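Local atomic coordinates of TRNA threonylcarbamoyladenosine dehydratase (Escherichia coli, PDB entry 4D79), a protein that catalyses the ATP-dependent dehydration of threonylcarbamoyladenosine at position 37 of tRNAs to its cyclic form and can also accept sulfur from the cysteine desulfurase CsdA in vitro. Residues I33-I38 with I57-M62; Y122-D127 with P148-G153. All blocks are in the same frame, centred on the assembly; numbering follows the deposited sequence. Where two conformers were deposited one is given.

Interaction 1 (I33-I38 with I57-M62). With ATP (adenosine-5'-triphosphate), chain K.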
ATOM      1  N   ILE B  33      16.028   8.176   7.674  1.00 19.68           N
ATOM      2  CA  ILE B  33      14.678   8.181   8.228  1.00 16.04           C
ATOM      3  C   ILE B  33      14.511   7.002   9.175  1.00 17.92           C
ATOM      4  O   ILE B  33      15.003   5.899   8.921  1.00 20.27           O
ATOM      5  CB  ILE B  33      13.622   8.196   7.105  1.00 18.10           C
ATOM      6  CG1 ILE B  33      13.745   9.537   6.377  1.00 17.13           C
ATOM      7  CG2 ILE B  33      12.198   7.979   7.676  1.00 16.05           C
ATOM      8  CD1 ILE B  33      12.786   9.752   5.254  1.00 24.27           C
ATOM      9  N   CYS B  34      13.879   7.277  10.305  1.00 19.65           N
ATOM     10  CA  CYS B  34      13.645   6.308  11.358  1.00 17.32           C
ATOM     11  C   CYS B  34      12.183   5.904  11.319  1.00 18.55           C
ATOM     12  O   CYS B  34      11.303   6.771  11.325  1.00 20.51           O
ATOM     13  CB  CYS B  34      14.010   6.926  12.716  1.00 20.70           C
ATOM     14  SG  CYS B  34      13.854   5.804  14.097  1.00 23.12           S
ATOM     15  N   VAL B  35      11.926   4.601  11.272  1.00 17.66           N
ATOM     16  CA  VAL B  35      10.572   4.053  11.398  1.00 16.66           C
ATOM     17  C   VAL B  35      10.492   3.365  12.748  1.00 23.32           C
ATOM     18  O   VAL B  35      11.282   2.461  13.050  1.00 22.62           O
ATOM     19  CB  VAL B  35      10.213   3.092  10.258  1.00 18.24           C
ATOM     20  CG1 VAL B  35       8.788   2.658  10.387  1.00 20.44           C
ATOM     21  CG2 VAL B  35      10.463   3.782   8.933  1.00 19.80           C
ATOM     22  N   VAL B  36       9.577   3.829  13.581  1.00 22.74           N
ATOM     23  CA  VAL B  36       9.405   3.274  14.919  1.00 21.91           C
ATOM     24  C   VAL B  36       8.133   2.442  14.891  1.00 21.68           C
ATOM     25  O   VAL B  36       7.027   2.973  14.724  1.00 20.83           O
ATOM     26  CB  VAL B  36       9.332   4.342  16.022  1.00 22.47           C
ATOM     27  CG1 VAL B  36       9.353   3.666  17.380  1.00 22.79           C
ATOM     28  CG2 VAL B  36      10.464   5.332  15.940  1.00 21.76           C
ATOM     29  N   GLY B  37       8.292   1.147  15.092  1.00 20.39           N
ATOM     30  CA  GLY B  37       7.171   0.230  14.977  1.00 25.51           C
ATOM     31  C   GLY B  37       7.070  -0.350  13.574  1.00 21.60           C
ATOM     32  O   GLY B  37       6.679   0.342  12.639  1.00 21.77           O
ATOM     33  N   ILE B  38       7.414  -1.625  13.423  1.00 19.38           N
ATOM     34  CA  ILE B  38       7.481  -2.280  12.119  1.00 19.38           C
ATOM     35  C   ILE B  38       6.293  -3.247  12.000  1.00 22.22           C
ATOM     36  O   ILE B  38       6.446  -4.434  11.672  1.00 26.78           O
ATOM     37  CB  ILE B  38       8.853  -2.970  11.953  1.00 24.45           C
ATOM     38  CG1 ILE B  38       9.989  -1.998  12.293  1.00 26.32           C
ATOM     39  CG2 ILE B  38       9.055  -3.491  10.539  1.00 24.63           C
ATOM     40  CD1 ILE B  38       9.931  -0.704  11.516  1.00 25.51           C
ATOM     41  N   ILE B  57      18.092   3.995   6.631  1.00 20.02           N
ATOM     42  CA  ILE B  57      16.841   3.724   7.308  1.00 20.57           C
ATOM     43  C   ILE B  57      17.176   3.073   8.635  1.00 19.19           C
ATOM     44  O   ILE B  57      17.950   2.112   8.678  1.00 21.24           O
ATOM     45  CB  ILE B  57      15.917   2.810   6.460  1.00 18.93           C
ATOM     46  CG1 ILE B  57      15.540   3.516   5.153  1.00 20.86           C
ATOM     47  CG2 ILE B  57      14.665   2.430   7.235  1.00 21.12           C
ATOM     48  CD1 ILE B  57      14.881   2.587   4.113  1.00 18.12           C
ATOM     49  N   THR B  58      16.576   3.571   9.713  1.00 18.68           N
ATOM     50  CA  THR B  58      16.614   2.902  11.004  1.00 18.74           C
ATOM     51  C   THR B  58      15.236   2.318  11.328  1.00 19.33           C
ATOM     52  O   THR B  58      14.199   2.961  11.112  1.00 21.56           O
ATOM     53  CB  THR B  58      17.064   3.866  12.112  1.00 21.62           C
ATOM     54  OG1 THR B  58      18.413   4.297  11.850  1.00 24.03           O
ATOM     55  CG2 THR B  58      16.971   3.200  13.511  1.00 25.19           C
ATOM     56  N   LEU B  59      15.232   1.076  11.817  1.00 20.18           N
ATOM     57  CA  LEU B  59      14.018   0.358  12.178  1.00 21.42           C
ATOM     58  C   LEU B  59      14.070   0.063  13.666  1.00 24.81           C
ATOM     59  O   LEU B  59      15.008  -0.591  14.133  1.00 24.33           O
ATOM     60  CB  LEU B  59      13.895  -0.957  11.402  1.00 18.30           C
ATOM     61  CG  LEU B  59      14.007  -0.872   9.892  1.00 20.25           C
ATOM     62  CD1 LEU B  59      13.889  -2.251   9.228  1.00 32.86           C
ATOM     63  CD2 LEU B  59      12.976   0.083   9.341  1.00 22.01           C
ATOM     64  N   ILE B  60      13.056   0.505  14.402  1.00 19.57           N
ATOM     65  CA  ILE B  60      13.009   0.290  15.854  1.00 21.80           C
ATOM     66  C   ILE B  60      11.778  -0.543  16.195  1.00 22.56           C
ATOM     67  O   ILE B  60      10.645  -0.073  16.064  1.00 21.96           O
ATOM     68  CB  ILE B  60      13.014   1.603  16.648  1.00 28.65           C
ATOM     69  CG1 ILE B  60      14.137   2.498  16.154  1.00 26.43           C
ATOM     70  CG2 ILE B  60      13.162   1.279  18.162  1.00 25.59           C
ATOM     71  CD1 ILE B  60      14.413   3.726  17.024  1.00 28.10           C
ATOM     72  N   ASP B  61      12.017  -1.753  16.695  1.00 22.91           N
ATOM     73  CA  ASP B  61      10.979  -2.679  17.144  1.00 23.49           C
ATOM     74  C   ASP B  61      11.690  -3.827  17.852  1.00 22.72           C
ATOM     75  O   ASP B  61      12.770  -4.223  17.432  1.00 28.65           O
ATOM     76  CB  ASP B  61      10.158  -3.209  15.958  1.00 27.94           C
ATOM     77  CG  ASP B  61       8.750  -3.648  16.337  1.00 30.56           C
ATOM     78  OD1 ASP B  61       8.542  -4.220  17.429  1.00 34.43           O
ATOM     79  OD2 ASP B  61       7.837  -3.414  15.518  1.00 26.07           O
ATOM     80  N   MET B  62      11.071  -4.399  18.894  1.00 30.09           N
ATOM     81  CA  MET B  62      11.640  -5.639  19.431  1.00 27.79           C
ATOM     82  C   MET B  62      10.676  -6.807  19.329  1.00 21.02           C
ATOM     83  O   MET B  62      10.948  -7.879  19.896  1.00 27.62           O
ATOM     84  CB  MET B  62      12.156  -5.461  20.874  1.00 32.74           C
ATOM     85  CG  MET B  62      11.164  -5.232  21.956  1.00123.82           C
ATOM     86  SD  MET B  62      11.970  -4.957  23.561  1.00146.22           S
ATOM     87  CE  MET B  62      13.257  -6.200  23.554  1.00 36.65           C
TER
HETATM   88  PG  ATP K 401      -0.143  -7.935  17.807  1.00186.17           P
HETATM   89  O1G ATP K 401      -1.332  -8.854  17.667  1.00127.52           O
HETATM   90  O2G ATP K 401       1.196  -8.634  17.784  1.00127.16           O
HETATM   91  O3G ATP K 401      -0.308  -6.880  18.876  1.00161.36           O
HETATM   92  PB  ATP K 401       0.848  -5.894  16.099  1.00208.07           P
HETATM   93  O1B ATP K 401       0.973  -4.994  17.308  1.00107.56           O
HETATM   94  O2B ATP K 401       2.068  -6.415  15.359  1.00 31.30           O
HETATM   95  O3B ATP K 401      -0.157  -7.111  16.427  1.00177.42           O
HETATM   96  PA  ATP K 401       0.162  -3.618  14.588  1.00 47.52           P
HETATM   97  O1A ATP K 401      -0.644  -2.800  15.591  1.00 45.68           O
HETATM   98  O2A ATP K 401      -0.210  -3.558  13.131  1.00 81.42           O
HETATM   99  O3A ATP K 401      -0.052  -5.150  15.004  1.00 62.59           O
HETATM  100  O5' ATP K 401       1.756  -3.344  14.757  1.00 55.31           O
HETATM  101  C5' ATP K 401       2.327  -2.417  15.701  1.00 33.10           C
HETATM  102  C4' ATP K 401       3.856  -2.456  15.830  1.00 37.07           C
HETATM  103  O4' ATP K 401       4.392  -1.346  16.618  1.00 60.95           O
HETATM  104  C3' ATP K 401       4.346  -3.727  16.514  1.00105.28           C
HETATM  105  O3' ATP K 401       5.296  -4.438  15.703  1.00 27.36           O
HETATM  106  C2' ATP K 401       5.004  -3.232  17.788  1.00120.68           C
HETATM  107  O2' ATP K 401       6.072  -4.070  18.206  1.00 49.92           O
HETATM  108  C1' ATP K 401       5.485  -1.832  17.443  1.00 46.23           C
HETATM  109  N9  ATP K 401       5.830  -1.067  18.682  1.00 45.47           N
HETATM  110  C8  ATP K 401       4.987  -0.958  19.742  1.00 95.27           C
HETATM  111  N7  ATP K 401       5.527  -0.233  20.757  1.00 44.60           N
HETATM  112  C5  ATP K 401       6.748   0.130  20.355  1.00 89.57           C
HETATM  113  C6  ATP K 401       7.818   0.926  20.967  1.00 39.42           C
HETATM  114  N6  ATP K 401       7.642   1.414  22.196  1.00 75.21           N
HETATM  115  N1  ATP K 401       8.957   1.118  20.297  1.00 34.02           N
HETATM  116  C2  ATP K 401       9.137   0.592  19.064  1.00 77.27           C
HETATM  117  N3  ATP K 401       8.195  -0.150  18.439  1.00 25.78           N
HETATM  118  C4  ATP K 401       6.976  -0.416  19.007  1.00 98.98           C
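Asp-61 closes the C-terminal end of the first beta-alpha-beta unit of this Rossmann-type ThiF domain, where its carboxylate grips the ribose of ATP. OD1 accepts the hydroxyl O2' of ATP at 2.6 Å and OD2 accepts O3' of ATP at 2.7 Å. Two backbone amides fix the rotation of the group: Ile-38 N donates to OD2 of Asp-61 at 2.8 Å, on the anti lone pair of that oxygen, and Asp-63 N holds OD1. With CG anti to the backbone N (chi1 -154°), the carboxylate leans across the turn that follows strand 32-36. In that turn, Gly-37 lies against the ribose and begins a glycine pattern consistent with the GxGxxG type. Val-36 touches the adenine, its CG1 lying 3.5 Å from C2 of ATP.

Behind the pocket, the parallel strands 33-36 and 57-60 are joined by backbone N-H...O hydrogen bonds given alternately by the two strands; the last, from Gly-37 N to Ile-60 O (2.8 Å), is nearly straight. Val-35 and Leu-59 pack against helix 42-51, and Leu-59 also meets helix 85-96; Ile-38 crosses Leu-59 at about a right angle, with CD1 of Ile-38 3.8 Å from CD2 of Leu-59. On the face of Cys-34 and Thr-58, the extended side chain of Ile-60 stands up from the sheet and brings its CD1 against SG of Cys-34 at 3.6 Å.

Interaction 2 (Y122-D127 with P148-G153)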
ATOM      1  N   TYR B 122      17.901  12.350  12.734  1.00 23.55           N
ATOM      2  CA  TYR B 122      17.141  11.843  11.590  1.00 21.56           C
ATOM      3  C   TYR B 122      16.619  12.978  10.729  1.00 22.87           C
ATOM      4  O   TYR B 122      16.209  14.020  11.246  1.00 21.11           O
ATOM      5  CB  TYR B 122      15.984  10.995  12.080  1.00 20.81           C
ATOM      6  CG  TYR B 122      16.457   9.770  12.808  1.00 22.49           C
ATOM      7  CD1 TYR B 122      17.170   8.780  12.147  1.00 24.20           C
ATOM      8  CD2 TYR B 122      16.179   9.591  14.145  1.00 22.17           C
ATOM      9  CE1 TYR B 122      17.622   7.671  12.807  1.00 22.67           C
ATOM     10  CE2 TYR B 122      16.615   8.468  14.817  1.00 24.83           C
ATOM     11  CZ  TYR B 122      17.332   7.519  14.152  1.00 33.05           C
ATOM     12  OH  TYR B 122      17.762   6.407  14.829  1.00 36.22           O
ATOM     13  N   SER B 123      16.588  12.747   9.411  1.00 20.43           N
ATOM     14  CA  SER B 123      15.851  13.628   8.509  1.00 22.77           C
ATOM     15  C   SER B 123      14.353  13.628   8.797  1.00 21.58           C
ATOM     16  O   SER B 123      13.676  14.629   8.557  1.00 22.28           O
ATOM     17  CB  SER B 123      16.052  13.207   7.053  1.00 22.88           C
ATOM     18  OG  SER B 123      17.404  12.929   6.770  1.00 24.91           O
ATOM     19  N   TYR B 124      13.809  12.503   9.247  1.00 18.94           N
ATOM     20  CA  TYR B 124      12.389  12.372   9.521  1.00 19.73           C
ATOM     21  C   TYR B 124      12.196  11.164  10.422  1.00 17.72           C
ATOM     22  O   TYR B 124      12.917  10.172  10.307  1.00 18.16           O
ATOM     23  CB  TYR B 124      11.546  12.184   8.232  1.00 20.91           C
ATOM     24  CG  TYR B 124      10.411  13.191   8.129  1.00 18.71           C
ATOM     25  CD1 TYR B 124       9.187  12.985   8.791  1.00 19.48           C
ATOM     26  CD2 TYR B 124      10.562  14.337   7.393  1.00 21.81           C
ATOM     27  CE1 TYR B 124       8.173  13.926   8.703  1.00 17.93           C
ATOM     28  CE2 TYR B 124       9.577  15.275   7.312  1.00 25.54           C
ATOM     29  CZ  TYR B 124       8.372  15.056   7.948  1.00 23.34           C
ATOM     30  OH  TYR B 124       7.431  16.039   7.863  1.00 23.77           O
ATOM     31  N   VAL B 125      11.169  11.223  11.260  1.00 17.67           N
ATOM     32  CA  VAL B 125      10.738  10.086  12.069  1.00 16.63           C
ATOM     33  C   VAL B 125       9.308   9.722  11.670  1.00 19.15           C
ATOM     34  O   VAL B 125       8.431  10.585  11.625  1.00 19.87           O
ATOM     35  CB  VAL B 125      10.834  10.389  13.578  1.00 18.30           C
ATOM     36  CG1 VAL B 125      10.335   9.199  14.405  1.00 19.14           C
ATOM     37  CG2 VAL B 125      12.303  10.721  13.959  1.00 19.69           C
ATOM     38  N   ILE B 126       9.079   8.453  11.388  1.00 17.72           N
ATOM     39  CA  ILE B 126       7.753   7.923  11.091  1.00 20.29           C
ATOM     40  C   ILE B 126       7.319   7.084  12.292  1.00 23.67           C
ATOM     41  O   ILE B 126       7.931   6.058  12.636  1.00 18.64           O
ATOM     42  CB  ILE B 126       7.731   7.117   9.785  1.00 17.21           C
ATOM     43  CG1 ILE B 126       8.120   8.022   8.606  1.00 22.66           C
ATOM     44  CG2 ILE B 126       6.345   6.492   9.571  1.00 18.96           C
ATOM     45  CD1 ILE B 126       8.171   7.342   7.312  1.00 32.91           C
ATOM     46  N   ASP B 127       6.315   7.567  12.979  1.00 21.69           N
ATOM     47  CA  ASP B 127       5.852   6.942  14.203  1.00 29.10           C
ATOM     48  C   ASP B 127       4.703   6.009  13.862  1.00 27.17           C
ATOM     49  O   ASP B 127       3.599   6.461  13.534  1.00 25.99           O
ATOM     50  CB  ASP B 127       5.424   7.975  15.224  1.00 16.45           C
ATOM     51  CG  ASP B 127       4.520   7.390  16.261  1.00 64.37           C
ATOM     52  OD1 ASP B 127       4.769   6.230  16.622  1.00 32.66           O
ATOM     53  OD2 ASP B 127       3.593   8.073  16.731  1.00 38.78           O
ATOM     54  N   PRO B 148      11.572  16.459  12.600  1.00 17.80           N
ATOM     55  CA  PRO B 148      10.439  16.192  11.694  1.00 22.87           C
ATOM     56  C   PRO B 148       9.831  14.831  11.972  1.00 18.43           C
ATOM     57  O   PRO B 148      10.521  13.813  12.040  1.00 20.06           O
ATOM     58  CB  PRO B 148      11.058  16.261  10.289  1.00 20.39           C
ATOM     59  CG  PRO B 148      12.295  17.106  10.472  1.00 23.80           C
ATOM     60  CD  PRO B 148      12.812  16.766  11.853  1.00 19.99           C
ATOM     61  N   LEU B 149       8.536  14.831  12.159  1.00 17.50           N
ATOM     62  CA  LEU B 149       7.815  13.651  12.587  1.00 19.17           C
ATOM     63  C   LEU B 149       6.484  13.589  11.875  1.00 22.40           C
ATOM     64  O   LEU B 149       5.805  14.605  11.723  1.00 20.40           O
ATOM     65  CB  LEU B 149       7.548  13.679  14.088  1.00 18.82           C
ATOM     66  CG  LEU B 149       6.563  12.679  14.697  1.00 24.99           C
ATOM     67  CD1 LEU B 149       7.223  11.377  14.884  1.00 27.65           C
ATOM     68  CD2 LEU B 149       6.017  13.231  15.993  1.00 46.30           C
ATOM     69  N   VAL B 150       6.082  12.387  11.519  1.00 18.80           N
ATOM     70  CA  VAL B 150       4.701  12.128  11.138  1.00 20.06           C
ATOM     71  C   VAL B 150       4.233  10.927  11.939  1.00 18.06           C
ATOM     72  O   VAL B 150       4.939   9.919  12.042  1.00 23.70           O
ATOM     73  CB  VAL B 150       4.516  11.937   9.617  1.00 18.52           C
ATOM     74  CG1 VAL B 150       5.414  10.850   9.028  1.00 17.42           C
ATOM     75  CG2 VAL B 150       3.023  11.671   9.306  1.00 19.26           C
ATOM     76  N   THR B 151       3.080  11.062  12.576  0.64 22.20           N
ATOM     77  CA  THR B 151       2.530   9.979  13.363  0.64 20.47           C
ATOM     78  C   THR B 151       1.310   9.427  12.640  0.64 23.83           C
ATOM     79  O   THR B 151       0.808  10.003  11.673  0.64 17.50           O
ATOM     80  CB  THR B 151       2.175  10.430  14.796  0.64 21.41           C
ATOM     81  OG1 THR B 151       1.795   9.290  15.599  0.64 21.41           O
ATOM     82  CG2 THR B 151       1.025  11.423  14.793  0.64 24.33           C
ATOM     83  N   THR B 152       0.874   8.270  13.096  1.00 24.73           N
ATOM     84  CA  THR B 152      -0.232   7.560  12.490  1.00 27.90           C
ATOM     85  C   THR B 152      -1.207   7.210  13.595  1.00 29.65           C
ATOM     86  O   THR B 152      -0.798   6.776  14.673  1.00 29.30           O
ATOM     87  CB  THR B 152       0.248   6.304  11.727  1.00 35.20           C
ATOM     88  OG1 THR B 152       1.061   5.493  12.581  1.00 42.87           O
ATOM     89  CG2 THR B 152       1.093   6.682  10.494  1.00 29.85           C
ATOM     90  N   GLY B 153      -2.490   7.437  13.348  1.00 30.92           N
ATOM     91  CA  GLY B 153      -3.504   6.990  14.274  1.00 34.09           C
ATOM     92  C   GLY B 153      -3.751   5.502  14.100  1.00 34.73           C
ATOM     93  O   GLY B 153      -2.967   4.772  13.490  1.00 31.53           O
TER
HETATM   94  O   HOH W   1       5.248  15.740   9.357  1.00 18.67           O
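Pro-148 fits against the ring of Tyr-124 at the N-terminal ends of the two parallel strands of a second beta-alpha-beta unit, strand 124-127, helix 132-144 and strand 149-152. Its CB sits over the centre of one ring face, 3.5 Å from the centroid of Tyr-124, a CH-pi contact, while CG of Pro-148 abuts the carbonyl O of Ser-123. The ring reaches across the neighbouring strand, with Val-150 N at its edge; in its plane a water links OH of Tyr-124 to the carbonyl O of Leu-149.

Farther along, Leu-149 bends (chi2 80°) so that its CD1 fills the hollow between Val-125 CG1, at 3.8 Å, and Asp-127 CB, at 3.9 Å. Ile-126 and Val-150 lie side by side on the other face of the sheet, CG1 to CG1 at 3.9 Å. The hydrogen bond from Asp-127 N to Val-150 O is almost straight (178° at the hydrogen).

Beyond it, Thr-152 OG1 donates to a lone pair of Asp-127 O, and Thr-151 OG1 donates to OD2 of Asp-127 from above the carboxylate plane at a very short 2.4 Å. Lys-135 forms a salt bridge to that same OD2, so the buried carboxylate probably stays ionised.

How the interactions relate
From the N terminus, strand 32-36 leads through helix 42-51 into strand 56-60, and interaction 1 closes this loop before interaction 2 opens. The chain then passes through helix 85-96 and strand 101-105 before 122-127 returns to the sheet on the other side of 33-38; helix 132-144 carries it on to 148-153. The two closures are therefore in series, neither nested nor crossed. In space they abut: strands 32-36 and 124-127 are neighbours, probably hydrogen-bonded from Cys-34 O to Ile-126 N and from Ile-126 O to Val-36 N. With those bonds between them, interactions 1 and 2 unite four adjacent strands, 56-60, 32-36, 124-127 and 149-152, in the parallel part of the sheet.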